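Side-chain contacts in Cas13d (uncultured Ruminococcus sp, PDB 6IV9), which binds a CRISPR RNA and, through its two HEPN domains, directs maturation of that guide and cleavage of target RNA: residues A[342-347]-A[407-412]; A[360-363]-A[367-370]; A[811-816]-A[872-877]. The protein carries 2 engineered substitutions. All coordinates share one frame; numbering follows the deposited sequence.

Contact 1: A[342-347]-A[407-412]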
loop_
_atom_site.group_PDB
_atom_site.type_symbol
_atom_site.label_atom_id
_atom_site.label_comp_id
_atom_site.label_asym_id
_atom_site.label_seq_id
_atom_site.Cartn_x
_atom_site.Cartn_y
_atom_site.Cartn_z
ATOM N N SER A 342 28.190 -20.036 -3.188
ATOM C CA SER A 342 29.263 -20.858 -3.808
ATOM C C SER A 342 29.390 -20.526 -5.286
ATOM O O SER A 342 30.485 -20.255 -5.716
ATOM C CB SER A 342 28.948 -22.301 -3.673
ATOM O OG SER A 342 28.998 -22.681 -2.329
ATOM N N LEU A 343 28.274 -20.480 -5.994
ATOM C CA LEU A 343 28.286 -20.207 -7.444
ATOM C C LEU A 343 28.916 -18.841 -7.692
ATOM O O LEU A 343 29.669 -18.712 -8.625
ATOM C CB LEU A 343 26.830 -20.156 -7.897
ATOM C CG LEU A 343 26.320 -21.271 -8.800
ATOM C CD1 LEU A 343 27.258 -22.466 -8.826
ATOM C CD2 LEU A 343 24.920 -21.686 -8.388
ATOM N N LEU A 344 28.547 -17.844 -6.901
ATOM C CA LEU A 344 29.053 -16.464 -7.093
ATOM C C LEU A 344 30.556 -16.364 -6.818
ATOM O O LEU A 344 31.239 -15.663 -7.539
ATOM C CB LEU A 344 28.241 -15.541 -6.192
ATOM C CG LEU A 344 26.795 -15.357 -6.628
ATOM C CD1 LEU A 344 26.038 -14.539 -5.613
ATOM C CD2 LEU A 344 26.744 -14.710 -7.988
ATOM N N ILE A 345 31.020 -17.041 -5.781
ATOM C CA ILE A 345 32.466 -17.005 -5.450
ATOM C C ILE A 345 33.244 -17.622 -6.614
ATOM O O ILE A 345 34.199 -17.034 -7.040
ATOM C CB ILE A 345 32.694 -17.735 -4.120
ATOM C CG1 ILE A 345 32.238 -16.883 -2.940
ATOM C CG2 ILE A 345 34.139 -18.163 -3.983
ATOM C CD1 ILE A 345 32.197 -17.615 -1.647
ATOM N N ASP A 346 32.786 -18.743 -7.148
ATOM C CA ASP A 346 33.505 -19.354 -8.288
ATOM C C ASP A 346 33.489 -18.415 -9.489
ATOM O O ASP A 346 34.480 -18.352 -10.170
ATOM C CB ASP A 346 32.794 -20.608 -8.769
ATOM C CG ASP A 346 32.684 -21.692 -7.716
ATOM O OD1 ASP A 346 33.266 -21.520 -6.632
ATOM O OD2 ASP A 346 31.990 -22.683 -7.987
ATOM N N MET A 347 32.341 -17.822 -9.779
ATOM C CA MET A 347 32.107 -16.913 -10.926
ATOM C C MET A 347 32.766 -15.529 -10.816
ATOM O O MET A 347 33.226 -15.040 -11.830
ATOM C CB MET A 347 30.601 -16.735 -11.103
ATOM C CG MET A 347 30.198 -16.521 -12.508
ATOM S SD MET A 347 28.427 -16.617 -12.720
ATOM C CE MET A 347 27.880 -17.086 -11.090
ATOM N N MET A 407 21.605 -13.539 -11.540
ATOM C CA MET A 407 21.783 -12.551 -12.627
ATOM C C MET A 407 21.693 -11.129 -12.068
ATOM O O MET A 407 22.550 -10.336 -12.366
ATOM C CB MET A 407 20.715 -12.754 -13.701
ATOM C CG MET A 407 20.835 -14.068 -14.436
ATOM S SD MET A 407 19.499 -14.372 -15.596
ATOM C CE MET A 407 20.161 -15.743 -16.534
ATOM N N ASP A 408 20.694 -10.863 -11.234
ATOM C CA ASP A 408 20.492 -9.531 -10.619
ATOM C C ASP A 408 21.709 -9.185 -9.753
ATOM O O ASP A 408 22.133 -8.055 -9.770
ATOM C CB ASP A 408 19.187 -9.496 -9.824
ATOM C CG ASP A 408 17.934 -9.503 -10.685
ATOM O OD1 ASP A 408 18.061 -9.518 -11.898
ATOM O OD2 ASP A 408 16.852 -9.469 -10.132
ATOM N N PHE A 409 22.248 -10.165 -9.039
ATOM C CA PHE A 409 23.410 -9.914 -8.158
ATOM C C PHE A 409 24.625 -9.454 -8.967
ATOM O O PHE A 409 25.293 -8.555 -8.525
ATOM C CB PHE A 409 23.750 -11.144 -7.329
ATOM C CG PHE A 409 24.838 -10.872 -6.330
ATOM C CD1 PHE A 409 24.584 -10.147 -5.183
ATOM C CD2 PHE A 409 26.129 -11.299 -6.561
ATOM C CE1 PHE A 409 25.585 -9.896 -4.264
ATOM C CE2 PHE A 409 27.133 -11.034 -5.649
ATOM C CZ PHE A 409 26.857 -10.338 -4.505
ATOM N N LEU A 410 24.882 -10.075 -10.109
ATOM C CA LEU A 410 26.034 -9.667 -10.944
ATOM C C LEU A 410 25.831 -8.222 -11.396
ATOM O O LEU A 410 26.760 -7.462 -11.335
ATOM C CB LEU A 410 26.077 -10.570 -12.171
ATOM C CG LEU A 410 26.509 -12.009 -11.936
ATOM C CD1 LEU A 410 26.590 -12.737 -13.258
ATOM C CD2 LEU A 410 27.839 -12.062 -11.218
ATOM N N LEU A 411 24.628 -7.888 -11.843
ATOM C CA LEU A 411 24.333 -6.504 -12.291
ATOM C C LEU A 411 24.470 -5.539 -11.113
ATOM O O LEU A 411 24.994 -4.475 -11.294
ATOM C CB LEU A 411 22.907 -6.473 -12.831
ATOM C CG LEU A 411 22.651 -7.338 -14.058
ATOM C CD1 LEU A 411 21.279 -7.055 -14.621
ATOM C CD2 LEU A 411 23.718 -7.101 -15.103
ATOM N N PHE A 412 23.985 -5.937 -9.949
ATOM C CA PHE A 412 24.046 -5.061 -8.759
ATOM C C PHE A 412 25.502 -4.739 -8.422
ATOM O O PHE A 412 25.844 -3.597 -8.260
ATOM C CB PHE A 412 23.438 -5.815 -7.582
ATOM C CG PHE A 412 23.769 -5.284 -6.214
ATOM C CD1 PHE A 412 23.597 -3.951 -5.902
ATOM C CD2 PHE A 412 24.216 -6.131 -5.223
ATOM C CE1 PHE A 412 23.893 -3.477 -4.641
ATOM C CE2 PHE A 412 24.505 -5.654 -3.962
ATOM C CZ PHE A 412 24.346 -4.329 -3.676
#
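Two helices of an all-helical part of Cas13d meet here, where Leu344 and Met347 of helix 338-347 face Phe409 and Leu410 of helix 400-418. The segment axes approach no closer than 11.5 Å, at 45° to each other. Only side-chain ends bridge that gap. No hydrogen bond crosses it. The tightest point lies between Leu344 and Phe409. Leu344 CD1 sits 3.4 Å from Phe409 CD2, and Leu344 CD1 also reaches Phe409 CE2 at 3.7 Å. The other methyl, Leu344 CD2, stands 3.7 Å from the same Phe409 CD2. The leucine fork therefore straddles one corner of the ring, at an oblique approach. Phe409 holds CG anti to its N (chi1 -174°), which carries the ring out to the leucine. The setting is helix-on-helix packing of 338-347, 353-366 and 400-418. Helix 353-366 fills the neighbouring space, with Tyr360 and Phe363 each edge-to-face with the Phe409 ring, and Leu344 also rests on Tyr360. The contacts of Leu410 are looser. The Leu410 CB does not point at helix 338-347, but its two methyls reach toward it. Leu410 CD2 lies 4.3 Å from Leu344 CD2. The other methyl, Leu410 CD1, meets Met347 SD at 4.3 Å. Met347 is partly exposed and also touches Asp457 and Asn460 of helix 436-464. Leu344, Phe409 and Leu410 are buried.

Contact 2: A[360-363]-A[367-370]. With nucleotides of chain B.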
loop_
_atom_site.group_PDB
_atom_site.type_symbol
_atom_site.label_atom_id
_atom_site.label_comp_id
_atom_site.label_asym_id
_atom_site.label_seq_id
_atom_site.Cartn_x
_atom_site.Cartn_y
_atom_site.Cartn_z
ATOM N N TYR A 360 26.274 -10.096 -0.706
ATOM C CA TYR A 360 25.089 -10.971 -0.833
ATOM C C TYR A 360 24.123 -10.742 0.328
ATOM O O TYR A 360 22.934 -10.707 0.109
ATOM C CB TYR A 360 25.466 -12.430 -1.056
ATOM C CG TYR A 360 24.320 -13.233 -1.597
ATOM C CD1 TYR A 360 23.980 -13.169 -2.929
ATOM C CD2 TYR A 360 23.545 -14.017 -0.776
ATOM C CE1 TYR A 360 22.916 -13.881 -3.440
ATOM C CE2 TYR A 360 22.481 -14.743 -1.268
ATOM C CZ TYR A 360 22.164 -14.674 -2.605
ATOM O OH TYR A 360 21.129 -15.388 -3.100
ATOM N N TYR A 361 24.652 -10.555 1.531
ATOM C CA TYR A 361 23.766 -10.265 2.679
ATOM C C TYR A 361 23.048 -8.947 2.384
ATOM O O TYR A 361 21.886 -8.838 2.663
ATOM C CB TYR A 361 24.528 -10.170 4.001
ATOM C CG TYR A 361 23.641 -9.880 5.180
ATOM C CD1 TYR A 361 23.014 -10.898 5.861
ATOM C CD2 TYR A 361 23.398 -8.591 5.598
ATOM C CE1 TYR A 361 22.173 -10.656 6.925
ATOM C CE2 TYR A 361 22.554 -8.328 6.658
ATOM C CZ TYR A 361 21.943 -9.363 7.331
ATOM O OH TYR A 361 21.122 -9.134 8.383
ATOM N N ASP A 362 23.772 -7.986 1.830
ATOM C CA ASP A 362 23.164 -6.677 1.496
ATOM C C ASP A 362 22.074 -6.899 0.452
ATOM O O ASP A 362 20.980 -6.439 0.657
ATOM C CB ASP A 362 24.216 -5.729 0.928
ATOM C CG ASP A 362 23.703 -4.375 0.476
ATOM O OD1 ASP A 362 22.590 -4.297 -0.012
ATOM O OD2 ASP A 362 24.449 -3.427 0.594
ATOM N N PHE A 363 22.372 -7.679 -0.566
ATOM C CA PHE A 363 21.428 -7.921 -1.674
ATOM C C PHE A 363 20.133 -8.537 -1.143
ATOM O O PHE A 363 19.104 -8.214 -1.662
ATOM C CB PHE A 363 22.113 -8.829 -2.691
ATOM C CG PHE A 363 21.275 -9.260 -3.861
ATOM C CD1 PHE A 363 21.115 -8.440 -4.957
ATOM C CD2 PHE A 363 20.673 -10.498 -3.876
ATOM C CE1 PHE A 363 20.357 -8.844 -6.034
ATOM C CE2 PHE A 363 19.914 -10.900 -4.953
ATOM C CZ PHE A 363 19.755 -10.070 -6.025
ATOM N N LYS A 367 18.897 -4.876 0.366
ATOM C CA LYS A 367 18.401 -4.636 -1.004
ATOM C C LYS A 367 18.893 -3.281 -1.512
ATOM O O LYS A 367 18.110 -2.512 -2.016
ATOM C CB LYS A 367 16.897 -4.875 -1.107
ATOM C CG LYS A 367 16.454 -6.296 -0.800
ATOM C CD LYS A 367 15.217 -6.701 -1.525
ATOM C CE LYS A 367 14.581 -7.938 -0.947
ATOM N NZ LYS A 367 15.514 -9.071 -0.899
ATOM N N SER A 368 20.211 -3.081 -1.454
ATOM C CA SER A 368 20.904 -1.858 -1.943
ATOM C C SER A 368 20.722 -1.717 -3.452
ATOM O O SER A 368 20.743 -0.618 -3.942
ATOM C CB SER A 368 22.346 -1.831 -1.567
ATOM O OG SER A 368 22.485 -1.549 -0.207
ATOM N N GLN A 369 20.426 -2.817 -4.136
ATOM C CA GLN A 369 20.175 -2.822 -5.601
ATOM C C GLN A 369 18.891 -2.041 -5.916
ATOM O O GLN A 369 18.698 -1.682 -7.060
ATOM C CB GLN A 369 20.124 -4.240 -6.163
ATOM C CG GLN A 369 18.882 -5.012 -5.775
ATOM C CD GLN A 369 19.060 -5.735 -4.465
ATOM O OE1 GLN A 369 19.989 -5.476 -3.727
ATOM N NE2 GLN A 369 18.141 -6.625 -4.154
ATOM N N LYS A 370 18.062 -1.817 -4.904
ATOM C CA LYS A 370 16.773 -1.105 -5.073
ATOM C C LYS A 370 16.923 0.372 -4.712
ATOM O O LYS A 370 15.914 1.052 -4.627
ATOM C CB LYS A 370 15.684 -1.817 -4.281
ATOM C CG LYS A 370 15.166 -3.075 -4.942
ATOM C CD LYS A 370 14.222 -3.819 -4.077
ATOM C CE LYS A 370 13.568 -4.961 -4.806
ATOM N NZ LYS A 370 12.348 -5.413 -4.125
ATOM P P C B 33 13.342 0.560 -9.018
ATOM O OP1 C B 33 14.191 -0.650 -9.051
ATOM O OP2 C B 33 12.261 0.808 -10.002
ATOM O "O5'" C B 33 12.626 0.633 -7.594
ATOM C "C5'" C B 33 13.376 0.461 -6.381
ATOM C "C4'" C B 33 12.548 0.762 -5.182
ATOM O "O4'" C B 33 12.294 2.185 -5.121
ATOM C "C3'" C B 33 11.155 0.155 -5.155
ATOM O "O3'" C B 33 11.199 -1.187 -4.711
ATOM C "C2'" C B 33 10.462 1.054 -4.160
ATOM O "O2'" C B 33 10.871 0.825 -2.822
ATOM C "C1'" C B 33 10.992 2.412 -4.602
ATOM N N1 C B 33 10.134 3.043 -5.632
ATOM C C2 C B 33 9.000 3.725 -5.187
ATOM O O2 C B 33 8.738 3.719 -3.973
ATOM N N3 C B 33 8.203 4.333 -6.089
ATOM C C4 C B 33 8.478 4.245 -7.393
ATOM N N4 C B 33 7.694 4.901 -8.239
ATOM C C5 C B 33 9.646 3.589 -7.874
ATOM C C6 C B 33 10.450 3.025 -6.962
ATOM P P U B 43 13.433 -12.455 -0.949
ATOM O OP1 U B 43 13.431 -10.986 -0.601
ATOM O OP2 U B 43 13.804 -12.867 -2.301
ATOM O "O5'" U B 43 14.419 -13.083 0.125
ATOM C "C5'" U B 43 14.602 -14.503 0.222
ATOM C "C4'" U B 43 15.868 -14.803 0.992
ATOM O "O4'" U B 43 15.617 -14.380 2.346
ATOM C "C3'" U B 43 16.231 -16.294 1.118
ATOM O "O3'" U B 43 17.044 -16.595 -0.005
ATOM C "C2'" U B 43 16.972 -16.327 2.463
ATOM O "O2'" U B 43 18.232 -15.738 2.227
ATOM C "C1'" U B 43 16.160 -15.313 3.282
ATOM N N1 U B 43 15.060 -15.912 4.051
ATOM C C2 U B 43 15.379 -16.712 5.121
ATOM O O2 U B 43 16.519 -16.904 5.486
ATOM N N3 U B 43 14.309 -17.274 5.759
ATOM C C4 U B 43 12.983 -17.123 5.450
ATOM O O4 U B 43 12.137 -17.694 6.137
ATOM C C5 U B 43 12.727 -16.280 4.332
ATOM C C6 U B 43 13.747 -15.718 3.682
ATOM P P U B 34 10.235 -2.240 -5.350
ATOM O OP1 U B 34 10.371 -3.497 -4.566
ATOM O OP2 U B 34 10.357 -2.235 -6.792
ATOM O "O5'" U B 34 8.853 -1.596 -4.981
ATOM C "C5'" U B 34 7.672 -1.845 -5.758
ATOM C "C4'" U B 34 6.570 -0.948 -5.273
ATOM O "O4'" U B 34 6.855 0.447 -5.503
ATOM C "C3'" U B 34 5.217 -1.162 -5.938
ATOM O "O3'" U B 34 4.626 -2.306 -5.304
ATOM C "C2'" U B 34 4.521 0.146 -5.596
ATOM O "O2'" U B 34 4.053 0.111 -4.256
ATOM C "C1'" U B 34 5.666 1.138 -5.801
ATOM N N1 U B 34 5.773 1.631 -7.188
ATOM C C2 U B 34 4.796 2.521 -7.568
ATOM O O2 U B 34 3.895 2.863 -6.826
ATOM N N3 U B 34 4.898 2.970 -8.847
ATOM C C4 U B 34 5.853 2.635 -9.773
ATOM O O4 U B 34 5.838 3.186 -10.859
ATOM C C5 U B 34 6.855 1.729 -9.302
ATOM C C6 U B 34 6.763 1.246 -8.056
HETATM O O HOH W 1 17.146 -9.953 -3.034
#
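Asp362 and Phe363 hold the chain as it leaves helix 353-366 through Lys367, Ser368 and Gln369. The tight side is at Asp362. Its OD1 takes two donors: Ser368 OG at 2.8 Å, on the syn lone pair, and Ser368 N at 3.0 Å, nearly along the C-O axis. Asp362 O also accepts Lys367 N at 2.6 Å. An alanine in place of Asp362 would probably leave Ser368 N and OG without their shared acceptor and let the turn shift. Gln369 is bent at chi2 (-88°), which folds its amide back over one face of the Phe363 ring, the planes 24° apart. There Gln369 NE2 donates in plane to a lone pair of Phe363 O at 3.1 Å. The other side is polar and turned to water and RNA. A water bridges Phe363 O and Lys367 NZ. Lys367 NZ also bonds Ile364 O and reaches OP1 of U43 of chain B at 2.8 Å. Lys370, extended beyond CG, brings NZ to 2.8 Å from OP1 of U34 of chain B. Lys367 breaks from helical geometry just past the helix, with positive phi (53°), a common way for a helix to end; here the turn also presents lysines to the guide RNA backbone.

Contact 3: A[811-816]-A[872-877]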
loop_
_atom_site.group_PDB
_atom_site.type_symbol
_atom_site.label_atom_id
_atom_site.label_comp_id
_atom_site.label_asym_id
_atom_site.label_seq_id
_atom_site.Cartn_x
_atom_site.Cartn_y
_atom_site.Cartn_z
ATOM N N ILE A 811 -24.749 19.950 -2.518
ATOM C CA ILE A 811 -25.024 19.963 -1.056
ATOM C C ILE A 811 -26.537 19.907 -0.817
ATOM O O ILE A 811 -26.970 19.206 0.074
ATOM C CB ILE A 811 -24.422 21.218 -0.404
ATOM C CG1 ILE A 811 -22.898 21.170 -0.335
ATOM C CG2 ILE A 811 -25.001 21.429 0.969
ATOM C CD1 ILE A 811 -22.282 22.492 -0.025
ATOM N N ASN A 812 -27.282 20.670 -1.604
ATOM C CA ASN A 812 -28.761 20.777 -1.505
ATOM C C ASN A 812 -29.446 19.463 -1.883
ATOM O O ASN A 812 -30.525 19.208 -1.385
ATOM C CB ASN A 812 -29.251 22.074 -2.131
ATOM C CG ASN A 812 -28.794 23.241 -1.288
ATOM O OD1 ASN A 812 -28.982 23.243 -0.080
ATOM N ND2 ASN A 812 -28.151 24.208 -1.903
ATOM N N ASN A 813 -28.840 18.717 -2.797
ATOM C CA ASN A 813 -29.321 17.392 -3.245
ATOM C C ASN A 813 -29.152 16.365 -2.128
ATOM O O ASN A 813 -29.811 15.337 -2.174
ATOM C CB ASN A 813 -28.638 16.982 -4.544
ATOM C CG ASN A 813 -29.273 17.685 -5.719
ATOM O OD1 ASN A 813 -30.367 18.200 -5.592
ATOM N ND2 ASN A 813 -28.589 17.731 -6.838
ATOM N N ALA A 814 -28.228 16.626 -1.218
ATOM C CA ALA A 814 -27.906 15.719 -0.105
ATOM C C ALA A 814 -28.584 16.184 1.179
ATOM O O ALA A 814 -29.301 17.156 1.142
ATOM C CB ALA A 814 -26.418 15.669 0.071
ATOM N N ASP A 815 -28.332 15.465 2.262
ATOM C CA ASP A 815 -28.863 15.786 3.603
ATOM C C ASP A 815 -27.931 15.184 4.655
ATOM O O ASP A 815 -27.047 14.431 4.305
ATOM C CB ASP A 815 -30.342 15.437 3.739
ATOM C CG ASP A 815 -30.622 13.953 3.763
ATOM O OD1 ASP A 815 -29.747 13.203 4.143
ATOM O OD2 ASP A 815 -31.725 13.578 3.433
ATOM N N SER A 816 -28.123 15.560 5.905
ATOM C CA SER A 816 -27.243 15.081 6.985
ATOM C C SER A 816 -27.366 13.571 7.150
ATOM O O SER A 816 -26.390 12.964 7.510
ATOM C CB SER A 816 -27.498 15.818 8.256
ATOM O OG SER A 816 -28.821 15.624 8.688
ATOM N N LYS A 872 -37.528 8.465 2.720
ATOM C CA LYS A 872 -37.058 7.818 1.477
ATOM C C LYS A 872 -36.245 8.840 0.677
ATOM O O LYS A 872 -36.728 9.954 0.491
ATOM C CB LYS A 872 -38.284 7.406 0.671
ATOM C CG LYS A 872 -38.007 6.793 -0.684
ATOM C CD LYS A 872 -39.000 5.718 -0.988
ATOM C CE LYS A 872 -39.355 5.623 -2.448
ATOM N NZ LYS A 872 -38.410 6.412 -3.253
ATOM N N ILE A 873 -35.056 8.450 0.216
ATOM C CA ILE A 873 -34.185 9.369 -0.562
ATOM C C ILE A 873 -34.806 9.507 -1.945
ATOM O O ILE A 873 -35.228 8.508 -2.473
ATOM C CB ILE A 873 -32.737 8.829 -0.590
ATOM C CG1 ILE A 873 -32.136 8.806 0.813
ATOM C CG2 ILE A 873 -31.860 9.613 -1.542
ATOM C CD1 ILE A 873 -30.935 7.932 0.953
ATOM N N LYS A 874 -34.746 10.690 -2.553
ATOM C CA LYS A 874 -35.358 10.945 -3.885
ATOM C C LYS A 874 -34.728 10.140 -5.030
ATOM O O LYS A 874 -35.363 10.039 -6.057
ATOM C CB LYS A 874 -35.325 12.435 -4.221
ATOM C CG LYS A 874 -33.956 13.076 -4.356
ATOM C CD LYS A 874 -34.040 14.505 -4.815
ATOM C CE LYS A 874 -32.747 15.262 -4.654
ATOM N NZ LYS A 874 -32.903 16.698 -4.955
ATOM N N TYR A 875 -33.507 9.638 -4.873
ATOM C CA TYR A 875 -32.825 8.856 -5.924
ATOM C C TYR A 875 -33.204 7.372 -5.856
ATOM O O TYR A 875 -32.909 6.674 -6.799
ATOM C CB TYR A 875 -31.321 9.039 -5.727
ATOM C CG TYR A 875 -30.853 10.455 -5.907
ATOM C CD1 TYR A 875 -30.843 11.033 -7.154
ATOM C CD2 TYR A 875 -30.425 11.213 -4.839
ATOM C CE1 TYR A 875 -30.434 12.334 -7.341
ATOM C CE2 TYR A 875 -30.006 12.516 -5.006
ATOM C CZ TYR A 875 -30.008 13.077 -6.264
ATOM O OH TYR A 875 -29.605 14.349 -6.459
ATOM N N GLU A 876 -33.840 6.921 -4.781
ATOM C CA GLU A 876 -34.145 5.474 -4.618
ATOM C C GLU A 876 -34.933 4.890 -5.794
ATOM O O GLU A 876 -34.529 3.874 -6.319
ATOM C CB GLU A 876 -34.853 5.187 -3.294
ATOM C CG GLU A 876 -35.029 3.714 -3.022
ATOM C CD GLU A 876 -35.805 3.321 -1.780
ATOM O OE1 GLU A 876 -36.668 2.459 -1.872
ATOM O OE2 GLU A 876 -35.527 3.854 -0.724
ATOM N N ASP A 877 -36.034 5.515 -6.184
ATOM C CA ASP A 877 -36.888 4.920 -7.243
ATOM C C ASP A 877 -36.112 4.672 -8.534
ATOM O O ASP A 877 -36.199 3.580 -9.045
ATOM C CB ASP A 877 -38.166 5.725 -7.460
ATOM C CG ASP A 877 -39.143 5.597 -6.308
ATOM O OD1 ASP A 877 -40.016 6.436 -6.222
ATOM O OD2 ASP A 877 -39.005 4.672 -5.506
#
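Asn813, in the last part of helix 801-813, meets Lys874 and Tyr875 of the turn that leads into helix 876-882. The first segment opens at Ile811. Its O accepts Ala814 N at 3.1 Å, close to where the helix runs out, and also takes Arg776 NH1. Asn813 makes the contact. Its OD1 accepts Lys874 NZ at 3.0 Å. The ammonium stands above the amide, 47° out of the carbonyl plane, so the bond does not lie on a lone pair. Lys874 CG lies between the backbone N and the carbonyl carbon (chi1 63°), and from there the extended chain carries NZ to Asn813 OD1, crossing the asparagine at about a right angle. Tyr875 comes to the same residue with its hydroxyl end. Tyr875 OH lies 3.4 Å from Asn813 CB and 3.4 Å from Asn813 CG. Ring and amide planes are almost perpendicular, 85° apart. Asn813 O lies at the ring edge, 4.0 Å from Tyr875 CE2. A face of the ring carries Lys874 CG, 4.0 Å above the plane and offset toward the rim. Both belong to a type I beta turn from Ile873 to Glu876, with Glu876 N bonded to Ile873 O at 3.1 Å. Ala814 and Asp815 form the link to the next helix. Ala814 points away from the turn and packs on Ala892 and Thr819. Asp815 is the N-cap of helix 816-827, its OD1 capping Met818 N. This is a surface contact between a helix-to-helix junction and a turn. Helix 887-893 adjoins both parts: Ala892 touches Asn813, and Phe889 stacks with Tyr875. Helices 816-827 and 848-861 both touch Ile873 of the turn.

Contacts 1 and 2 form one packed region, with centres 12 Å apart. Helices 338-347 and 353-366 follow each other in the chain, and both segments of contact 2 fall between the two segments of contact 1. The two contacts touch through side chains: Phe412 CD1 lies 3.5 Å from Gln369 CB, and Leu344 CD1 lies 3.6 Å from Tyr360 CD1. Contact 2 bonds the RNA directly, whereas the nearest atom of contact 1 is about 7 Å from it. Contact 3 is remote. Its centre is 65 Å from that of contact 1 and 56 Å from that of contact 2, across the chain's centre. Its nearest atom is about 17 Å from the RNA.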